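Local coordinates for 30S ribosomal protein S6 (Thermotoga maritima, PDB 1VMB), which probably binds 16S ribosomal RNA together with protein bS18 as a structural component of the small ribosomal subunit, at residues A[34-39]-A[75-80]; A[95-100]-A[104-109]. All coordinates share one frame; numbering follows the deposited sequence. Where two conformers were deposited one is given.

Contact 1 (A[34-39]-A[75-80]); sequences EERENL and EGDYTV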
loop_
_atom_site.group_PDB
_atom_site.type_symbol
_atom_site.label_atom_id
_atom_site.label_comp_id
_atom_site.label_asym_id
_atom_site.label_seq_id
_atom_site.Cartn_x
_atom_site.Cartn_y
_atom_site.Cartn_z
ATOM N N GLU A 34 -6.680 -10.368 13.059
ATOM C CA GLU A 34 -7.474 -10.918 11.951
ATOM C C GLU A 34 -8.175 -9.802 11.155
ATOM O O GLU A 34 -8.215 -9.877 9.937
ATOM C CB GLU A 34 -8.450 -12.003 12.406
ATOM C CG GLU A 34 -7.836 -13.367 12.836
ATOM C CD GLU A 34 -7.098 -14.149 11.725
ATOM O OE1 GLU A 34 -7.102 -13.733 10.552
ATOM O OE2 GLU A 34 -6.489 -15.223 12.046
ATOM N N GLU A 35 -8.639 -8.740 11.826
ATOM C CA GLU A 35 -9.221 -7.621 11.130
ATOM C C GLU A 35 -8.138 -6.879 10.321
ATOM O O GLU A 35 -8.352 -6.390 9.174
ATOM C CB GLU A 35 -9.934 -6.710 12.130
ATOM C CG GLU A 35 -11.186 -7.319 12.682
ATOM C CD GLU A 35 -11.866 -6.481 13.727
ATOM O OE1 GLU A 35 -11.766 -5.238 13.646
ATOM O OE2 GLU A 35 -12.488 -7.103 14.641
ATOM N N ARG A 36 -6.930 -6.784 10.893
ATOM C CA ARG A 36 -5.800 -6.248 10.143
ATOM C C ARG A 36 -5.592 -7.025 8.872
ATOM O O ARG A 36 -5.399 -6.401 7.830
ATOM C CB ARG A 36 -4.492 -6.198 10.971
ATOM C CG ARG A 36 -4.704 -5.234 12.186
ATOM C CD ARG A 36 -3.459 -4.608 12.775
ATOM N NE ARG A 36 -2.447 -5.569 13.129
ATOM C CZ ARG A 36 -2.303 -6.105 14.336
ATOM N NH1 ARG A 36 -3.147 -5.832 15.340
ATOM N NH2 ARG A 36 -1.325 -6.982 14.544
ATOM N N GLU A 37 -5.588 -8.346 8.952
ATOM C CA GLU A 37 -5.363 -9.143 7.756
ATOM C C GLU A 37 -6.480 -8.942 6.705
ATOM O O GLU A 37 -6.213 -8.773 5.500
ATOM C CB GLU A 37 -5.193 -10.618 8.110
ATOM C CG GLU A 37 -3.932 -10.926 8.922
ATOM C CD GLU A 37 -2.627 -10.425 8.314
ATOM O OE1 GLU A 37 -2.531 -10.170 7.081
ATOM O OE2 GLU A 37 -1.650 -10.292 9.088
ATOM N N ASN A 38 -7.698 -8.840 7.179
ATOM C CA ASN A 38 -8.822 -8.514 6.278
ATOM C C ASN A 38 -8.642 -7.166 5.591
ATOM O O ASN A 38 -8.988 -7.057 4.417
ATOM C CB ASN A 38 -10.155 -8.484 7.017
ATOM C CG ASN A 38 -10.570 -9.806 7.554
ATOM O OD1 ASN A 38 -9.935 -10.850 7.294
ATOM N ND2 ASN A 38 -11.640 -9.797 8.385
ATOM N N LEU A 39 -8.143 -6.150 6.302
ATOM C CA LEU A 39 -7.919 -4.813 5.696
ATOM C C LEU A 39 -6.894 -4.935 4.594
ATOM O O LEU A 39 -7.006 -4.335 3.501
ATOM C CB LEU A 39 -7.462 -3.785 6.733
ATOM C CG LEU A 39 -8.614 -3.066 7.475
ATOM C CD1 LEU A 39 -8.069 -2.438 8.762
ATOM C CD2 LEU A 39 -9.268 -1.999 6.526
ATOM N N GLU A 75 3.005 2.926 17.627
ATOM C CA GLU A 75 3.362 1.829 16.722
ATOM C C GLU A 75 2.206 1.502 15.825
ATOM O O GLU A 75 1.106 1.921 16.060
ATOM C CB GLU A 75 3.699 0.573 17.523
ATOM C CG GLU A 75 2.537 0.084 18.375
ATOM C CD GLU A 75 2.853 -1.157 19.178
ATOM O OE1 GLU A 75 3.986 -1.706 19.039
ATOM O OE2 GLU A 75 1.953 -1.604 19.961
ATOM N N GLY A 76 2.467 0.752 14.766
ATOM C CA GLY A 76 1.396 0.380 13.835
ATOM C C GLY A 76 1.864 -0.756 12.955
ATOM O O GLY A 76 3.047 -1.109 13.005
ATOM N N ASP A 77 0.905 -1.371 12.239
ATOM C CA ASP A 77 1.195 -2.610 11.493
ATOM C C ASP A 77 1.411 -2.204 10.041
ATOM O O ASP A 77 0.481 -1.750 9.400
ATOM C CB ASP A 77 0.031 -3.582 11.662
ATOM C CG ASP A 77 0.266 -4.910 11.016
ATOM O OD1 ASP A 77 1.241 -5.060 10.258
ATOM O OD2 ASP A 77 -0.454 -5.913 11.285
ATOM N N TYR A 78 2.645 -2.391 9.579
ATOM C CA TYR A 78 3.063 -1.947 8.216
ATOM C C TYR A 78 2.855 -3.024 7.164
ATOM O O TYR A 78 3.277 -4.211 7.365
ATOM C CB TYR A 78 4.549 -1.593 8.216
ATOM C CG TYR A 78 4.991 -0.257 8.831
ATOM C CD1 TYR A 78 4.843 -0.007 10.182
ATOM C CD2 TYR A 78 5.674 0.688 8.089
ATOM C CE1 TYR A 78 5.345 1.122 10.752
ATOM C CE2 TYR A 78 6.197 1.860 8.661
ATOM C CZ TYR A 78 5.993 2.095 9.984
ATOM O OH TYR A 78 6.528 3.195 10.636
ATOM N N THR A 79 2.364 -2.570 6.008
ATOM C CA THR A 79 2.312 -3.376 4.820
ATOM C C THR A 79 2.748 -2.514 3.657
ATOM O O THR A 79 2.390 -1.353 3.632
ATOM C CB THR A 79 0.901 -3.852 4.558
ATOM O OG1 THR A 79 0.394 -4.562 5.682
ATOM C CG2 THR A 79 0.891 -4.808 3.452
ATOM N N VAL A 80 3.520 -3.088 2.714
ATOM C CA VAL A 80 3.791 -2.393 1.432
ATOM C C VAL A 80 3.319 -3.284 0.299
ATOM O O VAL A 80 3.591 -4.511 0.341
ATOM C CB VAL A 80 5.238 -2.099 1.233
ATOM C CG1 VAL A 80 5.413 -1.183 0.010
ATOM C CG2 VAL A 80 5.860 -1.419 2.458
HETATM O O HOH W 1 0.995 -7.964 12.555
#

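Contact 2 (A[95-100]-A[104-109]); sequences NFYRVT and IRWQTF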
loop_
_atom_site.group_PDB
_atom_site.type_symbol
_atom_site.label_atom_id
_atom_site.label_comp_id
_atom_site.label_asym_id
_atom_site.label_seq_id
_atom_site.Cartn_x
_atom_site.Cartn_y
_atom_site.Cartn_z
ATOM N N ASN A 95 -8.746 7.105 -2.416
ATOM C CA ASN A 95 -10.100 7.274 -1.851
ATOM C C ASN A 95 -10.490 6.178 -0.873
ATOM O O ASN A 95 -11.160 6.458 0.131
ATOM C CB ASN A 95 -11.121 7.430 -2.958
ATOM C CG ASN A 95 -11.017 8.780 -3.634
ATOM O OD1 ASN A 95 -10.287 9.666 -3.179
ATOM N ND2 ASN A 95 -11.737 8.944 -4.714
ATOM N N PHE A 96 -10.085 4.934 -1.101
ATOM C CA PHE A 96 -10.270 3.866 -0.080
ATOM C C PHE A 96 -9.575 4.260 1.226
ATOM O O PHE A 96 -10.145 4.209 2.311
ATOM C CB PHE A 96 -9.722 2.501 -0.559
ATOM C CG PHE A 96 -9.822 1.446 0.498
ATOM C CD1 PHE A 96 -11.012 0.894 0.735
ATOM C CD2 PHE A 96 -8.704 1.064 1.241
ATOM C CE1 PHE A 96 -11.146 -0.071 1.736
ATOM C CE2 PHE A 96 -8.844 0.122 2.285
ATOM C CZ PHE A 96 -10.079 -0.417 2.487
ATOM N N TYR A 97 -8.318 4.646 1.122
ATOM C CA TYR A 97 -7.592 5.050 2.345
ATOM C C TYR A 97 -8.279 6.210 3.077
ATOM O O TYR A 97 -8.432 6.179 4.318
ATOM C CB TYR A 97 -6.154 5.456 1.986
ATOM C CG TYR A 97 -5.208 4.377 1.523
ATOM C CD1 TYR A 97 -5.124 3.140 2.154
ATOM C CD2 TYR A 97 -4.283 4.639 0.512
ATOM C CE1 TYR A 97 -4.226 2.151 1.767
ATOM C CE2 TYR A 97 -3.344 3.647 0.133
ATOM C CZ TYR A 97 -3.337 2.419 0.740
ATOM O OH TYR A 97 -2.408 1.508 0.387
ATOM N N ARG A 98 -8.738 7.226 2.325
ATOM C CA ARG A 98 -9.380 8.382 2.898
ATOM C C ARG A 98 -10.594 8.049 3.774
ATOM O O ARG A 98 -10.924 8.809 4.686
ATOM C CB ARG A 98 -9.773 9.344 1.810
ATOM C CG ARG A 98 -8.616 10.039 1.239
ATOM C CD ARG A 98 -8.975 11.049 0.183
ATOM N NE ARG A 98 -7.756 11.587 -0.396
ATOM C CZ ARG A 98 -7.669 12.748 -1.024
ATOM N NH1 ARG A 98 -8.696 13.596 -1.110
ATOM N NH2 ARG A 98 -6.509 13.105 -1.565
ATOM N N VAL A 99 -11.255 6.923 3.506
ATOM C CA VAL A 99 -12.502 6.560 4.238
ATOM C C VAL A 99 -12.336 5.497 5.301
ATOM O O VAL A 99 -13.311 5.108 5.911
ATOM C CB VAL A 99 -13.645 6.170 3.260
ATOM C CG1 VAL A 99 -13.921 7.334 2.270
ATOM C CG2 VAL A 99 -13.312 4.839 2.465
ATOM N N THR A 100 -11.082 5.067 5.516
ATOM C CA THR A 100 -10.745 3.960 6.370
ATOM C C THR A 100 -9.889 4.377 7.538
ATOM O O THR A 100 -8.678 4.336 7.420
ATOM C CB THR A 100 -9.982 2.941 5.499
ATOM O OG1 THR A 100 -10.830 2.523 4.419
ATOM C CG2 THR A 100 -9.692 1.641 6.293
ATOM N N ILE A 104 -4.001 4.517 9.658
ATOM C CA ILE A 104 -3.580 5.781 10.250
ATOM C C ILE A 104 -2.520 6.562 9.449
ATOM O O ILE A 104 -2.313 7.755 9.659
ATOM C CB ILE A 104 -3.128 5.588 11.733
ATOM C CG1 ILE A 104 -1.981 4.577 11.849
ATOM C CG2 ILE A 104 -4.347 5.157 12.575
ATOM C CD1 ILE A 104 -1.327 4.526 13.127
ATOM N N ARG A 105 -1.887 5.877 8.521
ATOM C CA ARG A 105 -0.960 6.545 7.623
ATOM C C ARG A 105 -0.834 5.745 6.345
ATOM O O ARG A 105 -0.832 4.506 6.388
ATOM C CB ARG A 105 0.401 6.774 8.280
ATOM C CG ARG A 105 1.443 7.152 7.201
ATOM C CD ARG A 105 2.389 8.189 7.474
ATOM N NE ARG A 105 3.004 8.542 6.165
ATOM C CZ ARG A 105 2.840 9.702 5.566
ATOM N NH1 ARG A 105 2.052 10.624 6.111
ATOM N NH2 ARG A 105 3.455 9.918 4.407
ATOM N N TRP A 106 -0.697 6.436 5.195
ATOM C CA TRP A 106 -0.349 5.709 3.967
ATOM C C TRP A 106 0.497 6.623 3.093
ATOM O O TRP A 106 0.534 7.854 3.267
ATOM C CB TRP A 106 -1.584 5.294 3.149
ATOM C CG TRP A 106 -2.336 6.407 2.528
ATOM C CD1 TRP A 106 -2.186 6.929 1.257
ATOM C CD2 TRP A 106 -3.354 7.197 3.155
ATOM N NE1 TRP A 106 -3.071 7.971 1.080
ATOM C CE2 TRP A 106 -3.851 8.093 2.203
ATOM C CE3 TRP A 106 -4.016 7.109 4.397
ATOM C CZ2 TRP A 106 -4.884 8.983 2.501
ATOM C CZ3 TRP A 106 -4.996 7.998 4.683
ATOM C CH2 TRP A 106 -5.442 8.902 3.740
ATOM N N GLN A 107 1.119 6.011 2.122
ATOM C CA GLN A 107 1.846 6.785 1.126
ATOM C C GLN A 107 1.966 5.952 -0.130
ATOM O O GLN A 107 2.276 4.770 -0.068
ATOM C CB GLN A 107 3.191 7.165 1.698
ATOM C CG GLN A 107 3.889 6.002 2.277
ATOM C CD GLN A 107 4.974 6.379 3.198
ATOM O OE1 GLN A 107 4.741 7.186 4.083
ATOM N NE2 GLN A 107 6.152 5.745 3.047
ATOM N N THR A 108 1.806 6.595 -1.285
ATOM C CA THR A 108 1.863 5.904 -2.518
ATOM C C THR A 108 2.781 6.611 -3.495
ATOM O O THR A 108 2.630 7.821 -3.738
ATOM C CB THR A 108 0.455 5.832 -3.100
ATOM O OG1 THR A 108 -0.424 5.107 -2.188
ATOM C CG2 THR A 108 0.487 5.064 -4.425
ATOM N N PHE A 109 3.713 5.865 -4.057
ATOM C CA PHE A 109 4.755 6.436 -4.907
ATOM C C PHE A 109 4.954 5.660 -6.178
ATOM O O PHE A 109 5.097 4.412 -6.150
ATOM C CB PHE A 109 6.130 6.476 -4.205
ATOM C CG PHE A 109 6.148 7.221 -2.886
ATOM C CD1 PHE A 109 6.228 8.614 -2.872
ATOM C CD2 PHE A 109 6.188 6.553 -1.689
ATOM C CE1 PHE A 109 6.292 9.306 -1.641
ATOM C CE2 PHE A 109 6.260 7.243 -0.464
ATOM C CZ PHE A 109 6.263 8.608 -0.473
#

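Contact 1 (A[34-39]-A[75-80])
Arg-36, in the first turns of helix 33-51, and Asp-77, on strand 73-85, make this contact by themselves, a single salt bridge joining the first helix of the ferredoxin-like fold to the sheet it lies on. The NE of Arg-36 donates to OD2 of Asp-77 over 2.7 Å, and the N-H points almost straight at the oxygen (163°). OD2 lies at the edge of the guanidinium, close to its plane, and receives the proton on its anti lone pair, the one turned away from OD1. The carboxylate plane is turned 68° from that of the guanidinium, so the pair is single-pronged, not the flat two-pronged kind. A bend at chi3 (-53°) turns NE toward OD2. Arg-36 CD also packs against the aspartate, 3.8 Å from Asp-77 CB. One water closes a small ring, giving a proton to Asp-77 OD2 at 2.8 Å and accepting one from Arg-36 NH2 at 3.2 Å. NH1 is taken by the carbonyl of Val-31, while Arg-60 on strand 54-66 binds Asp-77 OD1. A methionine in place of Arg-36 would probably leave OD2 without its charged mate and the Val-31 carbonyl without this donor. With an arginine at each of its oxygens, the buried carboxylate of Asp-77 is likely to stay ionised, and it ties the start of the helix to the sheet electrostatically.

Contact 2 (A[95-100]-A[104-109])
Aromatic stacking dominates the meeting of Tyr-97, near the end of helix 91-98, with Trp-106 on the edge strand 103-110, where the second helix of the ferredoxin-like fold is laid on its sheet. The tyrosine ring lies in an offset stack on the five-membered ring of the indole, centroids 4.2 Å apart and planes inclined by 26°. Two CH-pi contacts flank the stack in a reciprocal manner: Tyr-97 CB sits 3.4 Å from the centroid of the indole six-membered ring, and Trp-106 CB sits 3.8 Å from that of the tyrosine ring, each over the face. Trp-106 can lie this way because its CG stands between the backbone N and the carbonyl carbon (chi1 68°). Looser apolar packing follows at the far end of the indole, where Arg-98 CG comes within 4.1 Å of CZ2. Thr-108 OG1 lies at the edge of the tyrosine ring, 4.0 Å from CE2. The polar ends bond beyond the interface: Tyr-97 OH and Thr-108 OG1 both meet Ser-23 OG on strand 19-27, while Glu-94 joins Trp-106 NE1 to Arg-98 NE. Helix and edge strand are thus held by dispersion between ring faces, with hydrogen bonds to Ser-23 and Glu-94 fixing how the rings lie.

How the contacts relate
Both contacts fasten a helix to the four-stranded antiparallel sheet of the ferredoxin-like (beta-alpha-beta-beta-alpha-beta) fold, in which helices 33-51 and 91-98 pack side by side on one face. Contact 1 uses helix 33-51 and the inner strand 73-85; contact 2 uses helix 91-98 and the edge strand 103-110, and strand 19-27 runs between those two strands. Their centres are about 13 Å apart. They meet where Leu-39 CD2 packs against Thr-100 CG2 at 3.7 Å, and the helices also touch through Phe-96 and Tyr-97 on Val-43. In sequence contact 1 closes before contact 2 opens. The RNA-binding role is inferred from relatives, and neither contact includes a bound ligand.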